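Side-chain contacts in nuclear movement protein (Encephalitozoon cuniculi, PDB 2O30), which is of unknown function but, as a CS-domain protein of the NudC-like family, may bind unfolded proteins in the cytoplasm: residues A[6-11]-A[17-22]; A[38-43]-A[48-53]. The protein carries 1 engineered substitution. All coordinates share one frame; numbering follows the deposited sequence.

Contact 1 of 2, residues A[6-11]-A[17-22]; sequences KYTWDQ and NIQFPV
Asp10, Gln19 and Thr8 form a chain of polar contacts along one face of the hairpin. The Thr8 hydroxyl OG1 gives its proton to Gln19 OE1 at 2.7 Å, in the amide plane and on a lone pair. Gln19 NE2 reaches Asp10 OD2 at 2.7 Å; the bond is weak, bent to 125° at the hydrogen, and though the amide and carboxylate planes are almost parallel, the nitrogen sits well off the carboxylate plane. A bend in the glutamine chain (chi2 86°) turns its amide toward the partner strand. Asp10 OD1 takes a bond from Asn17 ND2 at 3.0 Å, on its syn side but tilted 29° out of the carboxylate plane, so each carboxylate oxygen has an amide partner on the opposite strand, while Asn17 OD1 turns to Asn75. The backbone pairs Thr8 with Gln19 and Asp10 with Asn17 are each doubly hydrogen-bonded. Trp9 and Ile18, the non-hydrogen-bonded pair between them, point to the other face, where Trp9 CB lies 4.1 Å from Ile18 CG1. Tyr7 CB meets Ile18 CG2 and Phe20 CB, both at 4.1 Å, and Ile18 and Phe20 continue into the core. This is the N-terminal antiparallel beta hairpin of a CS-domain beta sandwich.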
ATOM      1  N   LYS A   6     -19.052  -1.010  -1.629  1.00 26.57           N
ATOM      2  CA  LYS A   6     -18.018  -1.677  -0.829  1.00 25.35           C
ATOM      3  C   LYS A   6     -17.626  -0.849   0.403  1.00 24.51           C
ATOM      4  O   LYS A   6     -16.977  -1.363   1.319  1.00 23.12           O
ATOM      5  CB  LYS A   6     -16.794  -1.985  -1.685  1.00 26.40           C
ATOM      6  CG  LYS A   6     -17.066  -2.910  -2.887  1.00 27.96           C
ATOM      7  CD  LYS A   6     -15.803  -3.090  -3.705  1.00 33.71           C
ATOM      8  CE  LYS A   6     -15.883  -4.275  -4.652  1.00 37.83           C
ATOM      9  NZ  LYS A   6     -14.520  -4.575  -5.195  1.00 40.89           N
ATOM     10  N   TYR A   7     -18.037   0.422   0.428  1.00 23.12           N
ATOM     11  CA  TYR A   7     -17.719   1.320   1.556  1.00 22.01           C
ATOM     12  C   TYR A   7     -18.748   2.443   1.600  1.00 21.25           C
ATOM     13  O   TYR A   7     -19.534   2.606   0.665  1.00 21.29           O
ATOM     14  CB  TYR A   7     -16.344   1.944   1.357  1.00 22.90           C
ATOM     15  CG  TYR A   7     -16.281   2.806   0.109  1.00 23.31           C
ATOM     16  CD1 TYR A   7     -15.946   2.249  -1.120  1.00 25.45           C
ATOM     17  CD2 TYR A   7     -16.585   4.178   0.159  1.00 24.15           C
ATOM     18  CE1 TYR A   7     -15.903   3.026  -2.279  1.00 27.33           C
ATOM     19  CE2 TYR A   7     -16.548   4.963  -0.999  1.00 24.97           C
ATOM     20  CZ  TYR A   7     -16.201   4.373  -2.206  1.00 26.32           C
ATOM     21  OH  TYR A   7     -16.139   5.122  -3.357  1.00 27.70           O
ATOM     22  N   THR A   8     -18.749   3.177   2.704  1.00 20.57           N
ATOM     23  CA  THR A   8     -19.479   4.450   2.772  1.00 20.07           C
ATOM     24  C   THR A   8     -18.515   5.508   3.236  1.00 19.43           C
ATOM     25  O   THR A   8     -17.417   5.214   3.691  1.00 18.45           O
ATOM     26  CB  THR A   8     -20.686   4.401   3.727  1.00 19.32           C
ATOM     27  OG1 THR A   8     -20.290   3.950   5.030  1.00 21.64           O
ATOM     28  CG2 THR A   8     -21.773   3.464   3.157  1.00 21.42           C
ATOM     29  N   TRP A   9     -18.924   6.763   3.125  1.00 19.88           N
ATOM     30  CA  TRP A   9     -18.054   7.805   3.618  1.00 19.67           C
ATOM     31  C   TRP A   9     -18.879   8.996   4.074  1.00 20.81           C
ATOM     32  O   TRP A   9     -20.048   9.143   3.702  1.00 20.16           O
ATOM     33  CB  TRP A   9     -17.065   8.255   2.521  1.00 21.00           C
ATOM     34  CG  TRP A   9     -17.731   9.003   1.376  1.00 20.27           C
ATOM     35  CD1 TRP A   9     -18.443   8.462   0.346  1.00 19.12           C
ATOM     36  CD2 TRP A   9     -17.744  10.437   1.165  1.00 19.04           C
ATOM     37  NE1 TRP A   9     -18.904   9.465  -0.503  1.00 19.65           N
ATOM     38  CE2 TRP A   9     -18.489  10.677  -0.017  1.00 20.32           C
ATOM     39  CE3 TRP A   9     -17.195  11.531   1.865  1.00 21.23           C
ATOM     40  CZ2 TRP A   9     -18.716  11.980  -0.518  1.00 21.68           C
ATOM     41  CZ3 TRP A   9     -17.395  12.824   1.352  1.00 21.44           C
ATOM     42  CH2 TRP A   9     -18.149  13.024   0.178  1.00 20.74           C
ATOM     43  N   ASP A  10     -18.241   9.845   4.864  1.00 20.37           N
ATOM     44  CA  ASP A  10     -18.867  11.080   5.335  1.00 21.69           C
ATOM     45  C   ASP A  10     -17.760  12.089   5.569  1.00 21.43           C
ATOM     46  O   ASP A  10     -16.587  11.785   5.373  1.00 20.27           O
ATOM     47  CB  ASP A  10     -19.677  10.858   6.617  1.00 22.83           C
ATOM     48  CG  ASP A  10     -18.834  10.370   7.771  1.00 28.39           C
ATOM     49  OD1 ASP A  10     -18.176  11.185   8.451  1.00 33.72           O
ATOM     50  OD2 ASP A  10     -18.850   9.155   8.029  1.00 35.45           O
ATOM     51  N   GLN A  11     -18.143  13.304   5.952  1.00 21.82           N
ATOM     52  CA  GLN A  11     -17.150  14.369   6.059  1.00 22.40           C
ATOM     53  C   GLN A  11     -17.516  15.395   7.128  1.00 23.10           C
ATOM     54  O   GLN A  11     -18.700  15.610   7.420  1.00 24.15           O
ATOM     55  CB  GLN A  11     -16.959  15.065   4.707  1.00 21.83           C
ATOM     56  CG  GLN A  11     -18.180  15.860   4.207  1.00 21.22           C
ATOM     57  CD  GLN A  11     -17.928  16.462   2.852  1.00 21.71           C
ATOM     58  OE1 GLN A  11     -16.904  17.137   2.639  1.00 20.22           O
ATOM     59  NE2 GLN A  11     -18.821  16.187   1.909  1.00 22.27           N
ATOM     60  N   ASN A  17     -14.094  10.697   6.404  1.00 19.29           N
ATOM     61  CA  ASN A  17     -14.227   9.415   7.106  1.00 20.00           C
ATOM     62  C   ASN A  17     -14.742   8.368   6.139  1.00 19.75           C
ATOM     63  O   ASN A  17     -15.677   8.634   5.375  1.00 18.92           O
ATOM     64  CB  ASN A  17     -15.200   9.538   8.278  1.00 21.05           C
ATOM     65  CG  ASN A  17     -14.698  10.486   9.348  1.00 25.61           C
ATOM     66  OD1 ASN A  17     -13.663  10.233   9.982  1.00 27.92           O
ATOM     67  ND2 ASN A  17     -15.431  11.575   9.561  1.00 29.13           N
ATOM     68  N   ILE A  18     -14.121   7.188   6.155  1.00 18.82           N
ATOM     69  CA  ILE A  18     -14.540   6.091   5.274  1.00 19.18           C
ATOM     70  C   ILE A  18     -14.804   4.881   6.173  1.00 19.19           C
ATOM     71  O   ILE A  18     -14.059   4.654   7.120  1.00 18.34           O
ATOM     72  CB  ILE A  18     -13.471   5.751   4.244  1.00 19.96           C
ATOM     73  CG1 ILE A  18     -13.207   6.949   3.306  1.00 19.85           C
ATOM     74  CG2 ILE A  18     -13.861   4.492   3.407  1.00 20.65           C
ATOM     75  CD1 ILE A  18     -11.839   6.886   2.586  1.00 21.86           C
ATOM     76  N   GLN A  19     -15.881   4.171   5.880  1.00 18.35           N
ATOM     77  CA  GLN A  19     -16.252   2.968   6.656  1.00 19.55           C
ATOM     78  C   GLN A  19     -16.446   1.784   5.725  1.00 19.28           C
ATOM     79  O   GLN A  19     -16.947   1.920   4.601  1.00 19.12           O
ATOM     80  CB  GLN A  19     -17.552   3.217   7.440  1.00 20.07           C
ATOM     81  CG  GLN A  19     -17.573   4.492   8.274  1.00 24.76           C
ATOM     82  CD  GLN A  19     -18.030   5.734   7.474  1.00 30.12           C
ATOM     83  OE1 GLN A  19     -18.960   5.671   6.640  1.00 31.21           O
ATOM     84  NE2 GLN A  19     -17.389   6.874   7.745  1.00 32.06           N
ATOM     85  N   PHE A  20     -16.047   0.599   6.185  1.00 18.82           N
ATOM     86  CA  PHE A  20     -16.329  -0.615   5.417  1.00 19.62           C
ATOM     87  C   PHE A  20     -16.328  -1.796   6.376  1.00 19.60           C
ATOM     88  O   PHE A  20     -15.740  -1.714   7.447  1.00 19.76           O
ATOM     89  CB  PHE A  20     -15.340  -0.811   4.260  1.00 19.94           C
ATOM     90  CG  PHE A  20     -13.905  -0.969   4.682  1.00 20.14           C
ATOM     91  CD1 PHE A  20     -13.077   0.147   4.812  1.00 19.96           C
ATOM     92  CD2 PHE A  20     -13.372  -2.229   4.957  1.00 18.96           C
ATOM     93  CE1 PHE A  20     -11.744   0.014   5.175  1.00 20.68           C
ATOM     94  CE2 PHE A  20     -12.052  -2.371   5.335  1.00 20.55           C
ATOM     95  CZ  PHE A  20     -11.221  -1.230   5.446  1.00 21.60           C
ATOM     96  N   PRO A  21     -17.034  -2.886   6.004  1.00 20.73           N
ATOM     97  CA  PRO A  21     -17.162  -4.020   6.923  1.00 21.92           C
ATOM     98  C   PRO A  21     -15.951  -4.952   6.921  1.00 23.53           C
ATOM     99  O   PRO A  21     -15.313  -5.122   5.876  1.00 23.75           O
ATOM    100  CB  PRO A  21     -18.409  -4.738   6.393  1.00 21.75           C
ATOM    101  CG  PRO A  21     -18.343  -4.526   4.926  1.00 20.95           C
ATOM    102  CD  PRO A  21     -17.801  -3.091   4.760  1.00 21.02           C
ATOM    103  N   VAL A  22     -15.633  -5.523   8.088  1.00 25.69           N
ATOM    104  CA  VAL A  22     -14.460  -6.407   8.231  1.00 29.86           C
ATOM    105  C   VAL A  22     -14.845  -7.774   7.711  1.00 32.08           C
ATOM    106  O   VAL A  22     -15.902  -8.277   8.094  1.00 32.80           O
ATOM    107  CB  VAL A  22     -14.059  -6.598   9.706  1.00 30.26           C
ATOM    108  CG1 VAL A  22     -12.856  -7.524   9.820  1.00 32.18           C
ATOM    109  CG2 VAL A  22     -13.775  -5.286  10.378  1.00 29.80           C
TER

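Contact 2 of 2, residues A[38-43]-A[48-53]; sequences KKICVK and IVIDGE
Glu53, Ile40 and Ile50 bury the largest areas, and divide the hairpin into a charged end and an apolar face. Glu53 has CG anti to its backbone N (chi1 -178°), which carries the chain across Lys38 at a slant, with Glu53 CG 3.7 Å from Lys38 CB. Lys39 NZ forms a salt bridge with Glu53 OE2 at 3.2 Å, weak as a hydrogen bond. Lys39 is bent at chi2 (-73°), bringing its ammonium back across the strand pair. A water bound to Lys38 N also makes a weak contact with Glu53 OE2, while Lys38 NZ binds the carbonyls of Leu54 and Leu55. On the apolar face, Ile40 presses its CG2 branch against Gly52 O at 3.4 Å and meets Ile50 CG2 at 3.9 Å; Ile18 of another sheet packs on both isoleucines. Ile40 and Gly52 are doubly hydrogen-bonded through their backbones. Val42 O accepts from both Val49 N, at 2.8 Å, and Ile50 N, at 3.2 Å: a classic beta bulge. The extra residue brings Val49 CB to 3.7 Å from Val42 CG1, so two consecutive side chains, Val49 and Ile50, face a single valine. Lys43 lays its CD beside Ile48 CG1 at 3.9 Å on the face that carries Cys41 and Asp51. Cys41 SG is covalently linked to dithiothreitol, probably from the crystallisation liquor, in a pocket also lined by Arg34, Lys43, Ile48 and Asp51. The mixed disulfide implies that the Cys41 sulfur can be reached and probably reacts with small thiols, although Trp64 of the second subunit packs on Cys41 and Lys43.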
ATOM      1  N   LYS A  38      -2.906  11.913  -3.599  1.00 28.37           N
ATOM      2  CA  LYS A  38      -4.366  11.761  -3.552  1.00 28.68           C
ATOM      3  C   LYS A  38      -4.807  10.337  -3.841  1.00 28.84           C
ATOM      4  O   LYS A  38      -5.986  10.023  -3.714  1.00 28.12           O
ATOM      5  CB  LYS A  38      -5.070  12.724  -4.525  1.00 29.08           C
ATOM      6  CG  LYS A  38      -4.901  14.182  -4.163  1.00 30.44           C
ATOM      7  CD  LYS A  38      -6.032  15.023  -4.752  1.00 31.65           C
ATOM      8  CE  LYS A  38      -6.096  14.942  -6.262  1.00 35.17           C
ATOM      9  NZ  LYS A  38      -7.439  15.358  -6.782  1.00 36.51           N
ATOM     10  N   LYS A  39      -3.855   9.488  -4.239  1.00 28.99           N
ATOM     11  CA  LYS A  39      -4.117   8.094  -4.597  1.00 29.24           C
ATOM     12  C   LYS A  39      -4.405   7.299  -3.337  1.00 28.16           C
ATOM     13  O   LYS A  39      -3.674   7.381  -2.356  1.00 27.77           O
ATOM     14  CB  LYS A  39      -2.916   7.484  -5.337  1.00 30.62           C
ATOM     15  CG  LYS A  39      -2.519   8.197  -6.638  1.00 33.85           C
ATOM     16  CD  LYS A  39      -3.511   7.927  -7.768  1.00 37.61           C
ATOM     17  CE  LYS A  39      -3.159   8.726  -9.035  1.00 38.06           C
ATOM     18  NZ  LYS A  39      -4.356   8.869  -9.931  1.00 41.24           N
ATOM     19  N   ILE A  40      -5.485   6.536  -3.362  1.00 27.28           N
ATOM     20  CA  ILE A  40      -5.883   5.760  -2.204  1.00 27.02           C
ATOM     21  C   ILE A  40      -6.151   4.310  -2.632  1.00 26.38           C
ATOM     22  O   ILE A  40      -6.790   4.050  -3.641  1.00 25.70           O
ATOM     23  CB  ILE A  40      -7.123   6.386  -1.527  1.00 27.14           C
ATOM     24  CG1 ILE A  40      -7.611   5.510  -0.356  1.00 28.39           C
ATOM     25  CG2 ILE A  40      -8.211   6.657  -2.572  1.00 26.67           C
ATOM     26  CD1 ILE A  40      -8.825   6.096   0.386  1.00 28.27           C
ATOM     27  N   CYS A  41      -5.596   3.382  -1.863  1.00 26.71           N
ATOM     28  CA  CYS A  41      -5.803   1.955  -2.062  1.00 26.49           C
ATOM     29  C   CYS A  41      -6.194   1.351  -0.720  1.00 25.76           C
ATOM     30  O   CYS A  41      -5.455   1.478   0.259  1.00 25.24           O
ATOM     31  CB  CYS A  41      -4.508   1.303  -2.538  1.00 26.98           C
ATOM     32  SG  CYS A  41      -4.695  -0.492  -2.708  1.00 30.53           S
ATOM     33  N   VAL A  42      -7.363   0.718  -0.669  1.00 24.70           N
ATOM     34  CA  VAL A  42      -7.812   0.025   0.536  1.00 24.99           C
ATOM     35  C   VAL A  42      -8.182  -1.393   0.119  1.00 24.87           C
ATOM     36  O   VAL A  42      -8.991  -1.587  -0.775  1.00 23.23           O
ATOM     37  CB  VAL A  42      -9.045   0.721   1.181  1.00 25.09           C
ATOM     38  CG1 VAL A  42      -9.571  -0.097   2.375  1.00 26.39           C
ATOM     39  CG2 VAL A  42      -8.687   2.154   1.611  1.00 26.08           C
ATOM     40  N   LYS A  43      -7.575  -2.374   0.764  1.00 25.33           N
ATOM     41  CA  LYS A  43      -7.906  -3.765   0.470  1.00 26.55           C
ATOM     42  C   LYS A  43      -8.290  -4.492   1.741  1.00 26.95           C
ATOM     43  O   LYS A  43      -7.813  -4.165   2.813  1.00 25.94           O
ATOM     44  CB  LYS A  43      -6.736  -4.459  -0.221  1.00 27.22           C
ATOM     45  CG  LYS A  43      -6.314  -3.774  -1.506  1.00 28.33           C
ATOM     46  CD  LYS A  43      -5.706  -4.754  -2.490  1.00 33.60           C
ATOM     47  CE  LYS A  43      -4.335  -5.200  -2.068  1.00 35.64           C
ATOM     48  NZ  LYS A  43      -3.623  -5.808  -3.240  1.00 38.10           N
ATOM     49  N   ILE A  48     -10.315  -5.600  -3.222  1.00 31.28           N
ATOM     50  CA  ILE A  48     -10.242  -4.145  -3.269  1.00 30.80           C
ATOM     51  C   ILE A  48     -11.533  -3.551  -2.698  1.00 29.71           C
ATOM     52  O   ILE A  48     -12.643  -3.942  -3.085  1.00 29.62           O
ATOM     53  CB  ILE A  48      -9.927  -3.603  -4.696  1.00 31.07           C
ATOM     54  CG1 ILE A  48      -8.477  -3.943  -5.090  1.00 32.31           C
ATOM     55  CG2 ILE A  48     -10.148  -2.087  -4.761  1.00 30.38           C
ATOM     56  CD1 ILE A  48      -8.163  -3.734  -6.561  1.00 32.65           C
ATOM     57  N   VAL A  49     -11.369  -2.631  -1.751  1.00 28.05           N
ATOM     58  CA  VAL A  49     -12.471  -1.851  -1.209  1.00 26.91           C
ATOM     59  C   VAL A  49     -12.520  -0.528  -1.981  1.00 27.09           C
ATOM     60  O   VAL A  49     -13.582  -0.136  -2.482  1.00 26.93           O
ATOM     61  CB  VAL A  49     -12.285  -1.551   0.313  1.00 26.94           C
ATOM     62  CG1 VAL A  49     -13.433  -0.681   0.852  1.00 26.60           C
ATOM     63  CG2 VAL A  49     -12.160  -2.848   1.133  1.00 26.79           C
ATOM     64  N   ILE A  50     -11.380   0.163  -2.040  1.00 26.40           N
ATOM     65  CA  ILE A  50     -11.243   1.394  -2.835  1.00 27.27           C
ATOM     66  C   ILE A  50      -9.919   1.372  -3.575  1.00 27.81           C
ATOM     67  O   ILE A  50      -8.894   0.967  -3.017  1.00 27.56           O
ATOM     68  CB  ILE A  50     -11.224   2.669  -1.979  1.00 27.01           C
ATOM     69  CG1 ILE A  50     -12.516   2.827  -1.189  1.00 28.58           C
ATOM     70  CG2 ILE A  50     -10.971   3.908  -2.863  1.00 27.44           C
ATOM     71  CD1 ILE A  50     -12.474   3.992  -0.201  1.00 30.11           C
ATOM     72  N   ASP A  51      -9.947   1.833  -4.822  1.00 28.97           N
ATOM     73  CA  ASP A  51      -8.753   2.009  -5.627  1.00 29.90           C
ATOM     74  C   ASP A  51      -9.022   3.219  -6.508  1.00 30.22           C
ATOM     75  O   ASP A  51      -9.636   3.090  -7.568  1.00 30.64           O
ATOM     76  CB  ASP A  51      -8.519   0.770  -6.488  1.00 30.45           C
ATOM     77  CG  ASP A  51      -7.267   0.867  -7.346  1.00 33.00           C
ATOM     78  OD1 ASP A  51      -6.518   1.866  -7.263  1.00 34.44           O
ATOM     79  OD2 ASP A  51      -7.023  -0.088  -8.104  1.00 36.97           O
ATOM     80  N   GLY A  52      -8.597   4.386  -6.061  1.00 29.81           N
ATOM     81  CA  GLY A  52      -8.881   5.594  -6.826  1.00 30.28           C
ATOM     82  C   GLY A  52      -8.091   6.788  -6.378  1.00 30.42           C
ATOM     83  O   GLY A  52      -7.016   6.660  -5.787  1.00 30.19           O
ATOM     84  N   GLU A  53      -8.631   7.967  -6.670  1.00 29.89           N
ATOM     85  CA  GLU A  53      -7.972   9.204  -6.337  1.00 29.80           C
ATOM     86  C   GLU A  53      -8.983  10.062  -5.608  1.00 28.62           C
ATOM     87  O   GLU A  53     -10.103  10.229  -6.085  1.00 27.75           O
ATOM     88  CB  GLU A  53      -7.504   9.905  -7.615  1.00 30.88           C
ATOM     89  CG  GLU A  53      -6.758  11.191  -7.381  1.00 35.45           C
ATOM     90  CD  GLU A  53      -5.961  11.609  -8.604  1.00 41.64           C
ATOM     91  OE1 GLU A  53      -6.574  11.805  -9.679  1.00 43.48           O
ATOM     92  OE2 GLU A  53      -4.716  11.727  -8.485  1.00 45.59           O
TER
HETATM   93  O   HOH W   1      -2.028  12.506  -6.387  1.00 37.07           O

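How the contacts relate
From the N terminus the chain first makes contact 1, whose segments 6-11 and 17-22 close a short hairpin turn. It then runs through strand 31-36 before contact 2 closes the next hairpin, between 38-43 and 48-53. The two loops lie in series, neither nesting nor crossing, with centres 12 Å apart. Contact 1 belongs to the sheet in which 15-21 also pairs with 71-78; contact 2 belongs to the three-stranded sheet that starts with 31-36. They meet face to face across the sandwich: Phe20 CE1 lies 3.5 Å from Val42 CG1, Tyr7 packs on Ile50, and Lys6 NZ probably hydrogen-bonds Ile48 O at 2.9 Å.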